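Local coordinates for protein CCMAN5 (Cellulosimicrobium cellulans, PDB 2XSG) that hydrolyses mannosides as a calcium-containing bacterial alpha-mannosidase of glycosyl hydrolase family 92 that enables mannose-6-phosphate modification of yeast-produced lysosomal enzymes, at residues A10-V15 against L310-L315; D14-T19 against E106-G111. One frame throughout, in Å; residues are numbered along the deposited sequence.

Contact 1 of 2, residues A10-V15 against L310-L315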
ATOM      1  N   ALA A  10      10.657  -5.902  15.811  1.00  9.65           N
ATOM      2  CA  ALA A  10      11.435  -5.295  14.726  1.00  8.97           C
ATOM      3  C   ALA A  10      12.469  -6.258  14.118  1.00  8.69           C
ATOM      4  O   ALA A  10      12.682  -6.249  12.910  1.00  8.57           O
ATOM      5  CB  ALA A  10      12.090  -4.002  15.183  1.00  8.65           C
ATOM      6  N   SER A  11      13.072  -7.108  14.943  1.00  8.06           N
ATOM      7  CA  SER A  11      14.067  -8.085  14.470  1.00  8.34           C
ATOM      8  C   SER A  11      13.475  -9.154  13.547  1.00  7.53           C
ATOM      9  O   SER A  11      14.209  -9.792  12.772  1.00  7.54           O
ATOM     10  CB  SER A  11      14.760  -8.765  15.661  1.00  8.75           C
ATOM     11  OG  SER A  11      13.809  -9.502  16.424  1.00 10.17           O
ATOM     12  N   LEU A  12      12.158  -9.335  13.610  1.00  6.75           N
ATOM     13  CA  LEU A  12      11.477 -10.321  12.756  1.00  6.43           C
ATOM     14  C   LEU A  12      11.107  -9.816  11.358  1.00  6.49           C
ATOM     15  O   LEU A  12      10.914 -10.617  10.433  1.00  6.05           O
ATOM     16  CB  LEU A  12      10.241 -10.893  13.455  1.00  5.66           C
ATOM     17  CG  LEU A  12      10.453 -11.622  14.774  1.00  5.97           C
ATOM     18  CD1 LEU A  12       9.096 -12.120  15.286  1.00  5.72           C
ATOM     19  CD2 LEU A  12      11.467 -12.810  14.650  1.00  4.79           C
ATOM     20  N   VAL A  13      10.994  -8.496  11.215  1.00  6.50           N
ATOM     21  CA  VAL A  13      10.762  -7.838   9.926  1.00  5.75           C
ATOM     22  C   VAL A  13      11.972  -8.005   8.983  1.00  6.47           C
ATOM     23  O   VAL A  13      13.126  -7.755   9.369  1.00  6.44           O
ATOM     24  CB  VAL A  13      10.432  -6.330  10.144  1.00  5.92           C
ATOM     25  CG1 VAL A  13      10.291  -5.564   8.841  1.00  4.36           C
ATOM     26  CG2 VAL A  13       9.158  -6.176  10.968  1.00  5.67           C
ATOM     27  N   ASP A  14      11.703  -8.426   7.749  1.00  5.75           N
ATOM     28  CA  ASP A  14      12.717  -8.428   6.704  1.00  6.27           C
ATOM     29  C   ASP A  14      12.375  -7.347   5.660  1.00  5.72           C
ATOM     30  O   ASP A  14      11.572  -7.591   4.743  1.00  5.17           O
ATOM     31  CB  ASP A  14      12.800  -9.823   6.056  1.00  6.01           C
ATOM     32  CG  ASP A  14      13.958  -9.962   5.063  1.00  8.55           C
ATOM     33  OD1 ASP A  14      14.560  -8.943   4.626  1.00 11.02           O
ATOM     34  OD2 ASP A  14      14.245 -11.118   4.687  1.00  6.93           O
ATOM     35  N   VAL A  15      13.005  -6.174   5.781  1.00  4.97           N
ATOM     36  CA  VAL A  15      12.694  -5.051   4.888  1.00  4.66           C
ATOM     37  C   VAL A  15      13.133  -5.284   3.431  1.00  4.63           C
ATOM     38  O   VAL A  15      12.858  -4.467   2.560  1.00  3.59           O
ATOM     39  CB  VAL A  15      13.251  -3.685   5.394  1.00  4.79           C
ATOM     40  CG1 VAL A  15      12.735  -3.347   6.795  1.00  4.28           C
ATOM     41  CG2 VAL A  15      14.787  -3.649   5.338  1.00  5.21           C
ATOM     42  N   LEU A 310       7.319 -13.623   8.119  1.00  7.39           N
ATOM     43  CA  LEU A 310       6.480 -13.153   7.030  1.00  6.95           C
ATOM     44  C   LEU A 310       5.345 -12.318   7.579  1.00  6.71           C
ATOM     45  O   LEU A 310       5.103 -11.223   7.087  1.00  7.42           O
ATOM     46  CB  LEU A 310       5.895 -14.309   6.233  1.00  6.96           C
ATOM     47  CG  LEU A 310       6.560 -14.704   4.941  1.00  7.38           C
ATOM     48  CD1 LEU A 310       5.788 -15.908   4.379  1.00  8.36           C
ATOM     49  CD2 LEU A 310       6.623 -13.534   3.923  1.00  6.47           C
ATOM     50  N   PHE A 311       4.660 -12.812   8.614  1.00  6.10           N
ATOM     51  CA  PHE A 311       3.628 -12.004   9.253  1.00  5.21           C
ATOM     52  C   PHE A 311       4.127 -10.608   9.661  1.00  5.13           C
ATOM     53  O   PHE A 311       3.513  -9.593   9.285  1.00  4.80           O
ATOM     54  CB  PHE A 311       3.011 -12.719  10.455  1.00  4.65           C
ATOM     55  CG  PHE A 311       1.955 -11.929  11.129  1.00  3.99           C
ATOM     56  CD1 PHE A 311       0.655 -11.915  10.629  1.00  4.38           C
ATOM     57  CD2 PHE A 311       2.254 -11.151  12.242  1.00  2.00           C
ATOM     58  CE1 PHE A 311      -0.316 -11.150  11.234  1.00  2.98           C
ATOM     59  CE2 PHE A 311       1.282 -10.374  12.846  1.00  3.04           C
ATOM     60  CZ  PHE A 311      -0.009 -10.380  12.346  1.00  4.18           C
ATOM     61  N   TYR A 312       5.210 -10.554  10.440  1.00  4.62           N
ATOM     62  CA  TYR A 312       5.692  -9.273  10.975  1.00  4.28           C
ATOM     63  C   TYR A 312       6.244  -8.328   9.895  1.00  4.25           C
ATOM     64  O   TYR A 312       6.121  -7.105  10.016  1.00  4.02           O
ATOM     65  CB  TYR A 312       6.635  -9.440  12.185  1.00  4.30           C
ATOM     66  CG  TYR A 312       5.843  -9.795  13.438  1.00  4.79           C
ATOM     67  CD1 TYR A 312       5.026  -8.836  14.076  1.00  4.94           C
ATOM     68  CD2 TYR A 312       5.868 -11.079  13.958  1.00  3.40           C
ATOM     69  CE1 TYR A 312       4.276  -9.166  15.194  1.00  2.64           C
ATOM     70  CE2 TYR A 312       5.125 -11.423  15.077  1.00  3.53           C
ATOM     71  CZ  TYR A 312       4.315 -10.459  15.682  1.00  3.02           C
ATOM     72  OH  TYR A 312       3.583 -10.798  16.786  1.00  2.10           O
ATOM     73  N   THR A 313       6.831  -8.908   8.854  1.00  3.99           N
ATOM     74  CA  THR A 313       7.291  -8.156   7.699  1.00  3.87           C
ATOM     75  C   THR A 313       6.091  -7.474   7.021  1.00  4.37           C
ATOM     76  O   THR A 313       6.152  -6.289   6.675  1.00  3.58           O
ATOM     77  CB  THR A 313       8.040  -9.066   6.695  1.00  4.61           C
ATOM     78  OG1 THR A 313       9.210  -9.627   7.323  1.00  2.83           O
ATOM     79  CG2 THR A 313       8.439  -8.280   5.432  1.00  3.47           C
ATOM     80  N   HIS A 314       5.002  -8.218   6.846  1.00  3.68           N
ATOM     81  CA  HIS A 314       3.818  -7.654   6.201  1.00  4.29           C
ATOM     82  C   HIS A 314       3.012  -6.747   7.136  1.00  4.18           C
ATOM     83  O   HIS A 314       2.374  -5.777   6.676  1.00  4.46           O
ATOM     84  CB  HIS A 314       2.953  -8.734   5.539  1.00  3.78           C
ATOM     85  CG  HIS A 314       3.638  -9.407   4.390  1.00  4.89           C
ATOM     86  ND1 HIS A 314       4.139  -8.707   3.315  1.00  6.14           N
ATOM     87  CD2 HIS A 314       3.931 -10.708   4.159  1.00  2.94           C
ATOM     88  CE1 HIS A 314       4.703  -9.545   2.468  1.00  3.28           C
ATOM     89  NE2 HIS A 314       4.578 -10.767   2.949  1.00  4.88           N
ATOM     90  N   LEU A 315       3.048  -7.021   8.440  1.00  3.33           N
ATOM     91  CA  LEU A 315       2.487  -6.050   9.378  1.00  3.00           C
ATOM     92  C   LEU A 315       3.254  -4.713   9.255  1.00  3.01           C
ATOM     93  O   LEU A 315       2.642  -3.620   9.210  1.00  2.44           O
ATOM     94  CB  LEU A 315       2.506  -6.572  10.819  1.00  2.86           C
ATOM     95  CG  LEU A 315       1.708  -5.821  11.890  1.00  2.78           C
ATOM     96  CD1 LEU A 315       0.192  -5.828  11.606  1.00  4.34           C
ATOM     97  CD2 LEU A 315       1.979  -6.376  13.287  1.00  3.53           C
TER
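One direct hydrogen bond joins loop residues 10-15 to helical residues 310-315. Asp14 N gives its proton to Thr313 OG1 at 2.8 Å, almost straight at 169°. The hydroxyl lies anti to the carbonyl carbon of Thr313, beside its own backbone N (chi1 -62°), and is also hydrogen-bonded to Arg309 O one helical turn back. One hydroxyl thus accepts from the loop N-H and is bonded to a helix carbonyl. The carboxylate of Asp14 turns away from the helix, and OD1 takes the N-H of Phe16 instead.

Packing brackets this bond. Leu12 and Tyr312 run side by side in the same direction, both with CG anti to the carbonyl carbon, so that Leu12 CD1 settles 3.6 Å from Tyr312 CD2, approaching the ring obliquely. Val13 turns CG2 onto the helix backbone, 3.3 Å from Tyr312 O, with its CA 3.5 Å from Thr313 OG1. The methyl of Thr313, anti to the backbone N, presses against the loop backbone with CG2 3.3 Å from Asp14 O. Val13 and Thr313 bring the backbones closest, their CA atoms 4.1 Å apart. A valine in place of Thr313 would remove the hydroxyl and would probably leave the Asp14 N-H without this acceptor, loosening the loop on the helix.

The Tyr312 ring is held on one face and at its hydroxyl: Phe311 CD2 lies 3.8 Å above the plane, over the centre, and OH bonds to Val293 O. Tyr9 also meets the ring. The loop of the N-terminal family region thus packs on one flank of helix 306-318 of the catalytic region, while Phe311 and Leu315 pack on strand 293-296 and helix 665-675, and Val13 and Leu315 both touch Leu290 of helix 275-290.

Contact 2 of 2, residues D14-T19 against E106-G111; sequences DVFVGT and EDAGPG
Val15 and Phe16 carry the packing of the N-terminal loop on strand 106-109. Val15 spreads its two methyls along the strand: CG2 sits 3.6 Å from Ala108 CB, while CG1 lies over the backbone of Gly109, 3.9 Å from its CA. Phe16, with CG anti to the carbonyl carbon (chi1 -69°), meets Glu106 tip to tip. Its CZ is 3.5 Å from Glu106 CD, with ring and carboxylate planes 35° apart, and the same ring atom is 3.9 Å from Ala108 CB. The alanine methyl thus touches both Val15 and the ring tip. Beside these side-chain contacts, a water accepts from Val15 N and lies within hydrogen-bonding distance of Ala108 O, linking the two backbones.

Strand 106-109 pairs antiparallel with 112-121 in the large antiparallel sheet of the N-terminal family region. The loop presents its side chains through consecutive beta turns, a type I turn from Asp14 to Val17 and a type II turn from Phe16 to Thr19, with Gly18 at the positive phi of the second. An Asx turn overlaps the first: Phe16 N donates to Asp14 OD1 at 3.0 Å, from above the carboxylate plane. Phe16 O is gripped twice, by Thr19 N and by Thr19 OG1, the hydroxyl donating at 2.6 Å along a carbonyl lone pair.

Further out, His103 ND1 at OE1 and the hydroxyls of Tyr52 and Tyr113 at OE2 fix the Glu106 carboxylate where it meets the ring and would probably stabilise its negative charge. Pro28, Tyr52 and Tyr113 also pack on Phe16. Tyr316 of helix 306-318 touches both Val15 and Pro110.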
ATOM      1  N   ASP A  14      11.703  -8.426   7.749  1.00  5.75           N
ATOM      2  CA  ASP A  14      12.717  -8.428   6.704  1.00  6.27           C
ATOM      3  C   ASP A  14      12.375  -7.347   5.660  1.00  5.72           C
ATOM      4  O   ASP A  14      11.572  -7.591   4.743  1.00  5.17           O
ATOM      5  CB  ASP A  14      12.800  -9.823   6.056  1.00  6.01           C
ATOM      6  CG  ASP A  14      13.958  -9.962   5.063  1.00  8.55           C
ATOM      7  OD1 ASP A  14      14.560  -8.943   4.626  1.00 11.02           O
ATOM      8  OD2 ASP A  14      14.245 -11.118   4.687  1.00  6.93           O
ATOM      9  N   VAL A  15      13.005  -6.174   5.781  1.00  4.97           N
ATOM     10  CA  VAL A  15      12.694  -5.051   4.888  1.00  4.66           C
ATOM     11  C   VAL A  15      13.133  -5.284   3.431  1.00  4.63           C
ATOM     12  O   VAL A  15      12.858  -4.467   2.560  1.00  3.59           O
ATOM     13  CB  VAL A  15      13.251  -3.685   5.394  1.00  4.79           C
ATOM     14  CG1 VAL A  15      12.735  -3.347   6.795  1.00  4.28           C
ATOM     15  CG2 VAL A  15      14.787  -3.649   5.338  1.00  5.21           C
ATOM     16  N   PHE A  16      13.818  -6.394   3.166  1.00  4.42           N
ATOM     17  CA  PHE A  16      14.252  -6.684   1.802  1.00  3.87           C
ATOM     18  C   PHE A  16      13.254  -7.523   1.029  1.00  3.73           C
ATOM     19  O   PHE A  16      13.353  -7.650  -0.188  1.00  3.72           O
ATOM     20  CB  PHE A  16      15.629  -7.332   1.796  1.00  4.25           C
ATOM     21  CG  PHE A  16      16.718  -6.398   2.220  1.00  3.53           C
ATOM     22  CD1 PHE A  16      17.118  -5.353   1.388  1.00  2.87           C
ATOM     23  CD2 PHE A  16      17.337  -6.564   3.445  1.00  3.05           C
ATOM     24  CE1 PHE A  16      18.122  -4.474   1.779  1.00  2.74           C
ATOM     25  CE2 PHE A  16      18.345  -5.694   3.852  1.00  4.04           C
ATOM     26  CZ  PHE A  16      18.743  -4.650   3.017  1.00  2.99           C
ATOM     27  N   VAL A  17      12.269  -8.064   1.734  1.00  3.79           N
ATOM     28  CA  VAL A  17      11.220  -8.824   1.083  1.00  3.47           C
ATOM     29  C   VAL A  17      10.488  -7.923   0.102  1.00  3.36           C
ATOM     30  O   VAL A  17      10.005  -6.850   0.475  1.00  3.03           O
ATOM     31  CB  VAL A  17      10.255  -9.447   2.102  1.00  3.68           C
ATOM     32  CG1 VAL A  17       8.935  -9.899   1.408  1.00  2.68           C
ATOM     33  CG2 VAL A  17      10.961 -10.618   2.805  1.00  3.92           C
ATOM     34  N   GLY A  18      10.429  -8.363  -1.150  1.00  2.73           N
ATOM     35  CA  GLY A  18       9.747  -7.604  -2.197  1.00  3.67           C
ATOM     36  C   GLY A  18      10.581  -6.515  -2.885  1.00  3.45           C
ATOM     37  O   GLY A  18      10.039  -5.744  -3.677  1.00  4.00           O
ATOM     38  N   THR A  19      11.884  -6.459  -2.598  1.00  3.40           N
ATOM     39  CA  THR A  19      12.774  -5.410  -3.146  1.00  3.13           C
ATOM     40  C   THR A  19      13.560  -5.826  -4.406  1.00  3.44           C
ATOM     41  O   THR A  19      14.375  -5.048  -4.920  1.00  2.74           O
ATOM     42  CB  THR A  19      13.768  -4.895  -2.087  1.00  3.26           C
ATOM     43  OG1 THR A  19      14.659  -5.959  -1.709  1.00  3.13           O
ATOM     44  CG2 THR A  19      13.020  -4.343  -0.832  1.00  2.52           C
ATOM     45  N   GLU A 106      25.703  -5.056   4.236  1.00  9.48           N
ATOM     46  CA  GLU A 106      24.444  -4.324   4.168  1.00  9.26           C
ATOM     47  C   GLU A 106      23.573  -4.891   5.273  1.00  9.44           C
ATOM     48  O   GLU A 106      23.525  -6.112   5.456  1.00  8.73           O
ATOM     49  CB  GLU A 106      23.767  -4.548   2.808  1.00  9.06           C
ATOM     50  CG  GLU A 106      22.498  -3.744   2.562  1.00  8.94           C
ATOM     51  CD  GLU A 106      21.737  -4.209   1.323  1.00  9.81           C
ATOM     52  OE1 GLU A 106      21.589  -5.439   1.147  1.00  6.98           O
ATOM     53  OE2 GLU A 106      21.272  -3.344   0.526  1.00  9.06           O
ATOM     54  N   ASP A 107      22.873  -3.999   5.977  1.00  9.20           N
ATOM     55  CA  ASP A 107      22.044  -4.336   7.139  1.00  9.20           C
ATOM     56  C   ASP A 107      20.897  -3.311   7.275  1.00  8.03           C
ATOM     57  O   ASP A 107      21.125  -2.112   7.204  1.00  7.14           O
ATOM     58  CB  ASP A 107      22.932  -4.309   8.393  1.00 10.38           C
ATOM     59  CG  ASP A 107      22.209  -4.748   9.647  1.00 14.14           C
ATOM     60  OD1 ASP A 107      21.353  -5.663   9.577  1.00 18.14           O
ATOM     61  OD2 ASP A 107      22.530  -4.188  10.728  1.00 20.52           O
ATOM     62  N   ALA A 108      19.668  -3.790   7.456  1.00  6.23           N
ATOM     63  CA  ALA A 108      18.537  -2.906   7.595  1.00  5.45           C
ATOM     64  C   ALA A 108      17.416  -3.567   8.382  1.00  4.95           C
ATOM     65  O   ALA A 108      17.370  -4.784   8.530  1.00  4.09           O
ATOM     66  CB  ALA A 108      18.021  -2.410   6.188  1.00  5.54           C
ATOM     67  N   GLY A 109      16.524  -2.731   8.891  1.00  4.59           N
ATOM     68  CA  GLY A 109      15.366  -3.164   9.660  1.00  4.60           C
ATOM     69  C   GLY A 109      14.585  -1.922  10.041  1.00  4.10           C
ATOM     70  O   GLY A 109      14.979  -0.808   9.652  1.00  4.04           O
ATOM     71  N   PRO A 110      13.485  -2.093  10.802  1.00  3.65           N
ATOM     72  CA  PRO A 110      12.569  -0.979  11.056  1.00  3.95           C
ATOM     73  C   PRO A 110      13.229   0.297  11.599  1.00  3.98           C
ATOM     74  O   PRO A 110      13.691   0.323  12.730  1.00  4.31           O
ATOM     75  CB  PRO A 110      11.559  -1.589  12.050  1.00  3.90           C
ATOM     76  CG  PRO A 110      11.461  -2.998  11.613  1.00  2.60           C
ATOM     77  CD  PRO A 110      12.913  -3.369  11.281  1.00  3.42           C
ATOM     78  N   GLY A 111      13.274   1.331  10.759  1.00  4.39           N
ATOM     79  CA  GLY A 111      13.820   2.633  11.132  1.00  4.26           C
ATOM     80  C   GLY A 111      15.227   2.934  10.649  1.00  4.52           C
ATOM     81  O   GLY A 111      15.729   4.050  10.848  1.00  4.68           O
TER
HETATM   82  O   HOH W   1      15.035  -6.444   7.962  1.00  5.05           O

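Starting from the N terminus, both contacts use one continuous run of loop ahead of strand 40-44, and they share Asp14 and Val15. Contact 2 closes the shorter loop, from 14-19 to the strand at 106-111; contact 1 closes the far longer one, from 10-15 to helix 306-318. Apart from the shared residues, the shorter loop is nested within the longer. The centres lie about 9 Å apart, and the two meet directly where Val13 and the carbonyl of Ala10 pack against Pro110 and where Thr313 touches Val17. The loop therefore ties a beta-sheet edge of the N-terminal family region to a helix of the catalytic one.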